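Local coordinates for protein catalase-3 (Neurospora crassa, PDB 4AJ9) that breaks hydrogen peroxide down to oxygen and water with a heme cofactor, probably protecting the cell from peroxide damage, at residues I333-E341 and R416-R424; H360-L368 and R382-I390. All coordinates share one frame; numbering follows the deposited sequence.

Interaction 1 of 2, residues I333-E341 and R416-R424; sequences IVRGVDFTE and RGFFTTPGR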
# COMPACT_ATOMS: atom_id res chain seq x y z
N ILE C 333 8.46 -23.33 9.10
CA ILE C 333 8.91 -24.68 9.46
C ILE C 333 10.23 -24.60 10.20
O ILE C 333 10.93 -23.58 10.11
CB ILE C 333 9.01 -25.58 8.20
CG1 ILE C 333 9.14 -27.06 8.58
CG2 ILE C 333 10.16 -25.13 7.28
CD1 ILE C 333 8.84 -28.00 7.40
N VAL C 334 10.56 -25.64 10.95
CA VAL C 334 11.78 -25.65 11.76
C VAL C 334 12.57 -26.95 11.55
O VAL C 334 12.02 -27.95 11.10
CB VAL C 334 11.46 -25.49 13.27
CG1 VAL C 334 10.77 -24.15 13.54
CG2 VAL C 334 10.58 -26.65 13.74
N ARG C 335 13.86 -26.92 11.87
CA ARG C 335 14.69 -28.13 11.86
C ARG C 335 13.97 -29.26 12.57
O ARG C 335 13.48 -29.07 13.69
CB ARG C 335 16.01 -27.86 12.57
CG ARG C 335 16.97 -29.05 12.57
CD ARG C 335 18.24 -28.71 13.34
NE ARG C 335 19.12 -29.88 13.53
CZ ARG C 335 20.19 -30.14 12.79
NH1 ARG C 335 20.53 -29.32 11.80
NH2 ARG C 335 20.92 -31.21 13.04
N GLY C 336 13.91 -30.43 11.94
CA GLY C 336 13.21 -31.56 12.52
C GLY C 336 11.88 -31.87 11.83
O GLY C 336 11.28 -32.92 12.06
N VAL C 337 11.42 -30.96 10.98
CA VAL C 337 10.18 -31.15 10.26
C VAL C 337 10.45 -30.84 8.79
O VAL C 337 11.29 -29.99 8.49
CB VAL C 337 9.08 -30.19 10.79
CG1 VAL C 337 7.76 -30.42 10.07
CG2 VAL C 337 8.91 -30.34 12.30
N ASP C 338 9.76 -31.54 7.88
CA ASP C 338 9.88 -31.28 6.44
C ASP C 338 8.53 -31.39 5.74
O ASP C 338 7.56 -31.91 6.31
CB ASP C 338 10.88 -32.24 5.79
CG ASP C 338 11.40 -31.74 4.44
OD1 ASP C 338 11.14 -30.56 4.11
OD2 ASP C 338 12.06 -32.51 3.72
N PHE C 339 8.47 -30.92 4.50
CA PHE C 339 7.26 -30.97 3.69
C PHE C 339 7.14 -32.32 3.00
O PHE C 339 8.09 -33.09 2.96
CB PHE C 339 7.27 -29.88 2.63
CG PHE C 339 7.51 -28.50 3.19
CD1 PHE C 339 6.56 -27.90 4.00
CD2 PHE C 339 8.69 -27.82 2.91
CE1 PHE C 339 6.79 -26.64 4.53
CE2 PHE C 339 8.92 -26.55 3.43
CZ PHE C 339 7.97 -25.96 4.25
N THR C 340 5.96 -32.59 2.45
CA THR C 340 5.83 -33.66 1.47
C THR C 340 5.34 -33.10 0.16
O THR C 340 4.96 -31.92 0.06
CB THR C 340 4.87 -34.78 1.90
OG1 THR C 340 3.54 -34.27 1.95
CG2 THR C 340 5.28 -35.37 3.27
N GLU C 341 5.32 -33.97 -0.83
CA GLU C 341 4.95 -33.63 -2.18
C GLU C 341 3.43 -33.59 -2.38
O GLU C 341 2.94 -33.80 -3.49
CB GLU C 341 5.58 -34.64 -3.15
CG GLU C 341 7.10 -34.53 -3.26
CD GLU C 341 7.84 -35.21 -2.11
OE1 GLU C 341 7.20 -35.68 -1.15
OE2 GLU C 341 9.08 -35.27 -2.17
N ARG C 416 22.89 -26.06 13.60
CA ARG C 416 21.52 -26.55 13.68
C ARG C 416 20.61 -25.88 12.65
O ARG C 416 19.50 -25.44 12.96
CB ARG C 416 20.97 -26.38 15.10
CG ARG C 416 21.57 -27.37 16.09
CD ARG C 416 20.79 -27.45 17.41
NE ARG C 416 19.39 -27.84 17.23
CZ ARG C 416 18.96 -29.09 17.03
NH1 ARG C 416 19.81 -30.10 16.96
NH2 ARG C 416 17.65 -29.32 16.88
N GLY C 417 21.07 -25.84 11.41
CA GLY C 417 20.29 -25.24 10.35
C GLY C 417 19.17 -26.16 9.90
O GLY C 417 19.19 -27.36 10.19
N PHE C 418 18.19 -25.59 9.22
CA PHE C 418 17.17 -26.40 8.58
C PHE C 418 17.83 -27.27 7.52
O PHE C 418 18.84 -26.88 6.93
CB PHE C 418 16.11 -25.52 7.92
CG PHE C 418 15.07 -26.30 7.17
CD1 PHE C 418 13.97 -26.82 7.83
CD2 PHE C 418 15.23 -26.56 5.81
CE1 PHE C 418 13.02 -27.57 7.14
CE2 PHE C 418 14.28 -27.29 5.12
CZ PHE C 418 13.16 -27.80 5.79
N PHE C 419 17.26 -28.44 7.26
CA PHE C 419 17.70 -29.22 6.11
C PHE C 419 16.55 -30.02 5.54
O PHE C 419 15.70 -30.54 6.28
CB PHE C 419 18.92 -30.10 6.43
CG PHE C 419 18.68 -31.14 7.49
CD1 PHE C 419 18.73 -30.81 8.83
CD2 PHE C 419 18.43 -32.46 7.14
CE1 PHE C 419 18.51 -31.76 9.81
CE2 PHE C 419 18.22 -33.43 8.11
CZ PHE C 419 18.27 -33.08 9.45
N THR C 420 16.49 -30.08 4.22
CA THR C 420 15.49 -30.89 3.55
C THR C 420 15.84 -32.36 3.76
O THR C 420 17.03 -32.71 3.81
CB THR C 420 15.44 -30.53 2.05
OG1 THR C 420 14.86 -29.23 1.89
CG2 THR C 420 14.61 -31.54 1.28
N THR C 421 14.83 -33.21 3.92
CA THR C 421 15.06 -34.65 4.13
C THR C 421 16.05 -35.17 3.11
O THR C 421 15.79 -35.14 1.91
CB THR C 421 13.77 -35.47 4.01
OG1 THR C 421 12.73 -34.87 4.80
CG2 THR C 421 14.01 -36.90 4.49
N PRO C 422 17.21 -35.65 3.58
CA PRO C 422 18.27 -36.01 2.64
C PRO C 422 17.89 -37.13 1.64
O PRO C 422 18.42 -37.17 0.53
CB PRO C 422 19.44 -36.45 3.55
CG PRO C 422 18.86 -36.62 4.90
CD PRO C 422 17.63 -35.78 4.99
N GLY C 423 16.98 -38.01 2.02
CA GLY C 423 16.62 -39.10 1.13
C GLY C 423 15.69 -38.75 -0.03
O GLY C 423 15.50 -39.56 -0.94
N ARG C 424 15.11 -37.56 -0.01
CA ARG C 424 14.10 -37.19 -1.00
C ARG C 424 14.67 -37.08 -2.41
O ARG C 424 15.74 -36.50 -2.62
CB ARG C 424 13.37 -35.91 -0.59
CG ARG C 424 12.45 -36.11 0.61
CD ARG C 424 11.81 -34.81 1.03
NE ARG C 424 10.88 -34.28 0.03
CZ ARG C 424 10.46 -33.02 0.03
NH1 ARG C 424 10.91 -32.18 0.95
NH2 ARG C 424 9.62 -32.58 -0.91
O HOH W 1 13.62 -30.92 7.94
O HOH W 2 12.33 -29.01 1.99
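R335 and F418 bring the two backbones closest, 4.5 Å between their CA atoms, where a type II turn from V334 to V337 leads into strand 337-338. The F418 ring packs against this turn, its CE1 3.8 Å from I333 CG2, with V334 O and D338 OD1 near its edge. R335 runs out straight, CG anti to the backbone N (chi1 -178°). R335 NH1 gives a 2.9 Å bond to G417 O, on a carbonyl lone pair. CE1 of F419 sits over one guanidinium face. R416 crosses R335 at about a right angle; E219 binds both arginines and E130 also binds R416, which probably offsets their like charges. D338 OD2 accepts three hydrogen bonds. T421 OG1 donates to D338 OD2 at 2.7 Å, on the anti lone pair, while T421 N and R424 NH1 approach out of the carboxylate plane, from opposite faces. E341 OE2 lies at the edge of the R424 guanidinium, 3.0 Å from NE, with the carboxylate turned 89° to it. E43 of the second subunit binds R424, and F45 of that subunit meets F418 edge-to-face. This buried salt-bridge network ties the 416-424 loop to the edge of the catalase beta-barrel at a subunit interface.

Interaction 2 of 2, residues H360-L368 and R382-I390; sequences HRGPNFEQL and RDGQGQAWI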
# COMPACT_ATOMS: atom_id res chain seq x y z
N HIS C 360 -0.71 -6.88 5.06
CA HIS C 360 0.16 -5.97 5.82
C HIS C 360 0.80 -4.85 5.00
O HIS C 360 1.52 -4.02 5.55
CB HIS C 360 1.22 -6.75 6.60
CG HIS C 360 0.65 -7.60 7.69
ND1 HIS C 360 0.13 -7.07 8.86
CD2 HIS C 360 0.49 -8.95 7.80
CE1 HIS C 360 -0.30 -8.05 9.64
NE2 HIS C 360 -0.10 -9.19 9.02
N ARG C 361 0.55 -4.84 3.70
CA ARG C 361 1.08 -3.79 2.81
C ARG C 361 2.58 -3.51 2.99
O ARG C 361 3.00 -2.35 3.03
CB ARG C 361 0.31 -2.49 3.00
CG ARG C 361 -0.97 -2.39 2.19
CD ARG C 361 -2.05 -3.33 2.71
NE ARG C 361 -3.16 -3.47 1.77
CZ ARG C 361 -3.04 -3.96 0.54
NH1 ARG C 361 -1.86 -4.37 0.10
NH2 ARG C 361 -4.09 -4.06 -0.24
N GLY C 362 3.38 -4.56 3.07
CA GLY C 362 4.80 -4.40 3.32
C GLY C 362 5.42 -5.73 3.66
O GLY C 362 4.73 -6.67 4.01
N PRO C 363 6.75 -5.82 3.53
CA PRO C 363 7.51 -7.06 3.68
C PRO C 363 8.01 -7.28 5.10
O PRO C 363 8.64 -8.30 5.35
CB PRO C 363 8.70 -6.81 2.75
CG PRO C 363 8.95 -5.36 2.92
CD PRO C 363 7.60 -4.72 3.06
N ASN C 364 7.74 -6.35 6.02
CA ASN C 364 8.26 -6.47 7.38
C ASN C 364 7.26 -6.95 8.43
O ASN C 364 7.45 -6.72 9.62
CB ASN C 364 8.92 -5.15 7.81
CG ASN C 364 10.27 -4.94 7.14
OD1 ASN C 364 11.13 -5.83 7.20
ND2 ASN C 364 10.46 -3.79 6.48
N PHE C 365 6.21 -7.64 7.98
CA PHE C 365 5.17 -8.12 8.89
C PHE C 365 5.71 -9.09 9.94
O PHE C 365 5.10 -9.25 11.00
CB PHE C 365 4.04 -8.79 8.09
CG PHE C 365 4.53 -9.79 7.10
CD1 PHE C 365 4.75 -11.10 7.49
CD2 PHE C 365 4.83 -9.41 5.80
CE1 PHE C 365 5.23 -12.03 6.58
CE2 PHE C 365 5.31 -10.32 4.89
CZ PHE C 365 5.51 -11.63 5.27
N GLU C 366 6.86 -9.72 9.69
CA GLU C 366 7.40 -10.63 10.72
C GLU C 366 7.95 -9.84 11.91
O GLU C 366 8.26 -10.42 12.95
CB GLU C 366 8.47 -11.60 10.18
CG GLU C 366 8.01 -12.50 9.01
CD GLU C 366 7.11 -13.66 9.43
OE1 GLU C 366 6.20 -13.47 10.26
OE2 GLU C 366 7.32 -14.77 8.92
N GLN C 367 8.07 -8.52 11.76
CA GLN C 367 8.55 -7.66 12.83
C GLN C 367 7.46 -7.22 13.81
O GLN C 367 7.76 -6.72 14.90
CB GLN C 367 9.29 -6.44 12.25
CG GLN C 367 10.50 -6.80 11.41
CD GLN C 367 11.32 -5.59 11.00
OE1 GLN C 367 10.80 -4.48 10.88
NE2 GLN C 367 12.62 -5.80 10.81
N LEU C 368 6.19 -7.43 13.45
CA LEU C 368 5.10 -7.09 14.36
C LEU C 368 5.24 -7.92 15.64
O LEU C 368 5.61 -9.08 15.58
CB LEU C 368 3.75 -7.34 13.71
CG LEU C 368 3.47 -6.48 12.48
CD1 LEU C 368 2.19 -6.92 11.78
CD2 LEU C 368 3.39 -5.01 12.88
N ARG C 382 17.29 -6.09 4.59
CA ARG C 382 17.32 -4.67 4.97
C ARG C 382 16.16 -3.90 4.37
O ARG C 382 15.56 -4.33 3.39
CB ARG C 382 18.61 -4.00 4.50
CG ARG C 382 19.88 -4.55 5.13
CD ARG C 382 19.94 -4.28 6.62
NE ARG C 382 21.26 -4.65 7.14
CZ ARG C 382 21.58 -5.85 7.60
NH1 ARG C 382 20.68 -6.84 7.58
NH2 ARG C 382 22.81 -6.09 8.05
N ASP C 383 15.89 -2.74 4.95
CA ASP C 383 14.93 -1.79 4.41
C ASP C 383 13.52 -2.38 4.32
O ASP C 383 13.10 -3.18 5.16
CB ASP C 383 15.37 -1.28 3.03
CG ASP C 383 16.81 -0.77 3.00
OD1 ASP C 383 17.46 -0.70 4.07
OD2 ASP C 383 17.27 -0.40 1.90
N GLY C 384 12.79 -1.98 3.28
CA GLY C 384 11.39 -2.36 3.16
C GLY C 384 10.49 -1.49 4.03
O GLY C 384 10.90 -0.99 5.07
N GLN C 385 9.24 -1.32 3.59
CA GLN C 385 8.28 -0.48 4.30
C GLN C 385 8.22 -0.83 5.78
O GLN C 385 8.17 -2.01 6.16
CB GLN C 385 6.88 -0.64 3.67
CG GLN C 385 5.99 0.60 3.77
CD GLN C 385 6.47 1.76 2.91
OE1 GLN C 385 6.13 1.87 1.73
NE2 GLN C 385 7.27 2.64 3.50
N GLY C 386 8.25 0.18 6.63
CA GLY C 386 8.00 -0.03 8.04
C GLY C 386 9.16 -0.65 8.81
O GLY C 386 8.97 -1.10 9.94
N GLN C 387 10.35 -0.68 8.21
CA GLN C 387 11.52 -1.29 8.85
C GLN C 387 11.64 -0.83 10.31
O GLN C 387 11.82 0.35 10.57
CB GLN C 387 12.82 -0.96 8.08
CG GLN C 387 14.10 -1.45 8.78
CD GLN C 387 14.11 -2.97 8.98
OE1 GLN C 387 14.15 -3.46 10.12
NE2 GLN C 387 14.07 -3.72 7.88
N ALA C 388 11.53 -1.76 11.25
CA ALA C 388 11.45 -1.36 12.65
C ALA C 388 12.76 -1.48 13.42
O ALA C 388 12.83 -1.12 14.60
CB ALA C 388 10.34 -2.14 13.38
N TRP C 389 13.80 -1.99 12.77
CA TRP C 389 15.08 -2.16 13.44
C TRP C 389 16.14 -1.26 12.82
O TRP C 389 15.93 -0.69 11.74
CB TRP C 389 15.56 -3.62 13.34
CG TRP C 389 14.55 -4.61 13.81
CD1 TRP C 389 13.47 -4.38 14.62
CD2 TRP C 389 14.51 -6.01 13.49
NE1 TRP C 389 12.76 -5.54 14.81
CE2 TRP C 389 13.39 -6.56 14.14
CE3 TRP C 389 15.33 -6.85 12.71
CZ2 TRP C 389 13.04 -7.91 14.03
CZ3 TRP C 389 14.99 -8.19 12.61
CH2 TRP C 389 13.85 -8.71 13.27
N ILE C 390 17.27 -1.13 13.52
CA ILE C 390 18.45 -0.48 12.99
C ILE C 390 19.59 -1.48 12.97
O ILE C 390 20.14 -1.84 14.02
CB ILE C 390 18.81 0.77 13.81
CG1 ILE C 390 17.72 1.83 13.65
CG2 ILE C 390 20.13 1.34 13.34
CD1 ILE C 390 17.79 2.95 14.65
O HOH W 3 6.16 -3.99 6.19
O HOH W 4 10.02 -5.43 16.09
O HOH W 5 8.21 -3.55 11.00
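Q367 lays its amide over one face of the W389 indole, with NE2 3.3 Å from W389 CD2 and the two planes 33° apart. Its CG adds a CH-pi contact over the six-membered ring. The chain is extended beyond CG (chi2 -172°), which carries the amide to 382-390. There Q367 OE1 accepts from A388 N at 2.8 Å, and Q367 NE2 gives a nearly straight 2.9 Å bond to Q387 OE1. That oxygen also accepts from W389 N, on a lone pair. Replacing Q387 with a leucine would probably leave Q367 NE2 and W389 N without this shared acceptor. N364 ND2 reaches the type II turn from G384 to Q387 and the residue before it. It donates to D383 O at 3.0 Å (176°) and to Q385 O at 2.9 Å, the latter from above the carbonyl plane. These bonds use both its hydrogens and fix the amide's rotation. H53 of the second subunit binds N364 OD1. P363 CG packs 3.9 Å from G384 CA, where a side chain would clash. Side-chain amides bonding to the main chain and to each other join two parts of the irregular stretch after helix 343-360, beside the intersubunit sheet that I390 enters.

Overall arrangement
Interaction 2 lies within interaction 1 along the chain. Segment 333-341 comes first, followed by helix 343-360, which runs on to 360-368. Segment 382-390 follows, and 416-424 comes last. Interaction 2 therefore closes a short loop within the longer excursion that interaction 1 closes. Their centres are 27 Å apart and their nearest atoms about 9 Å, so they do not touch. Helix 343-360 links them and carries Y352, by similarity the axial heme ligand. F339 packs on this helix from interaction 1, and F365 from interaction 2. Both contacts also meet the second subunit. Together they probably help hold the long, mostly irregular chain after the heme helix at the tetramer interface.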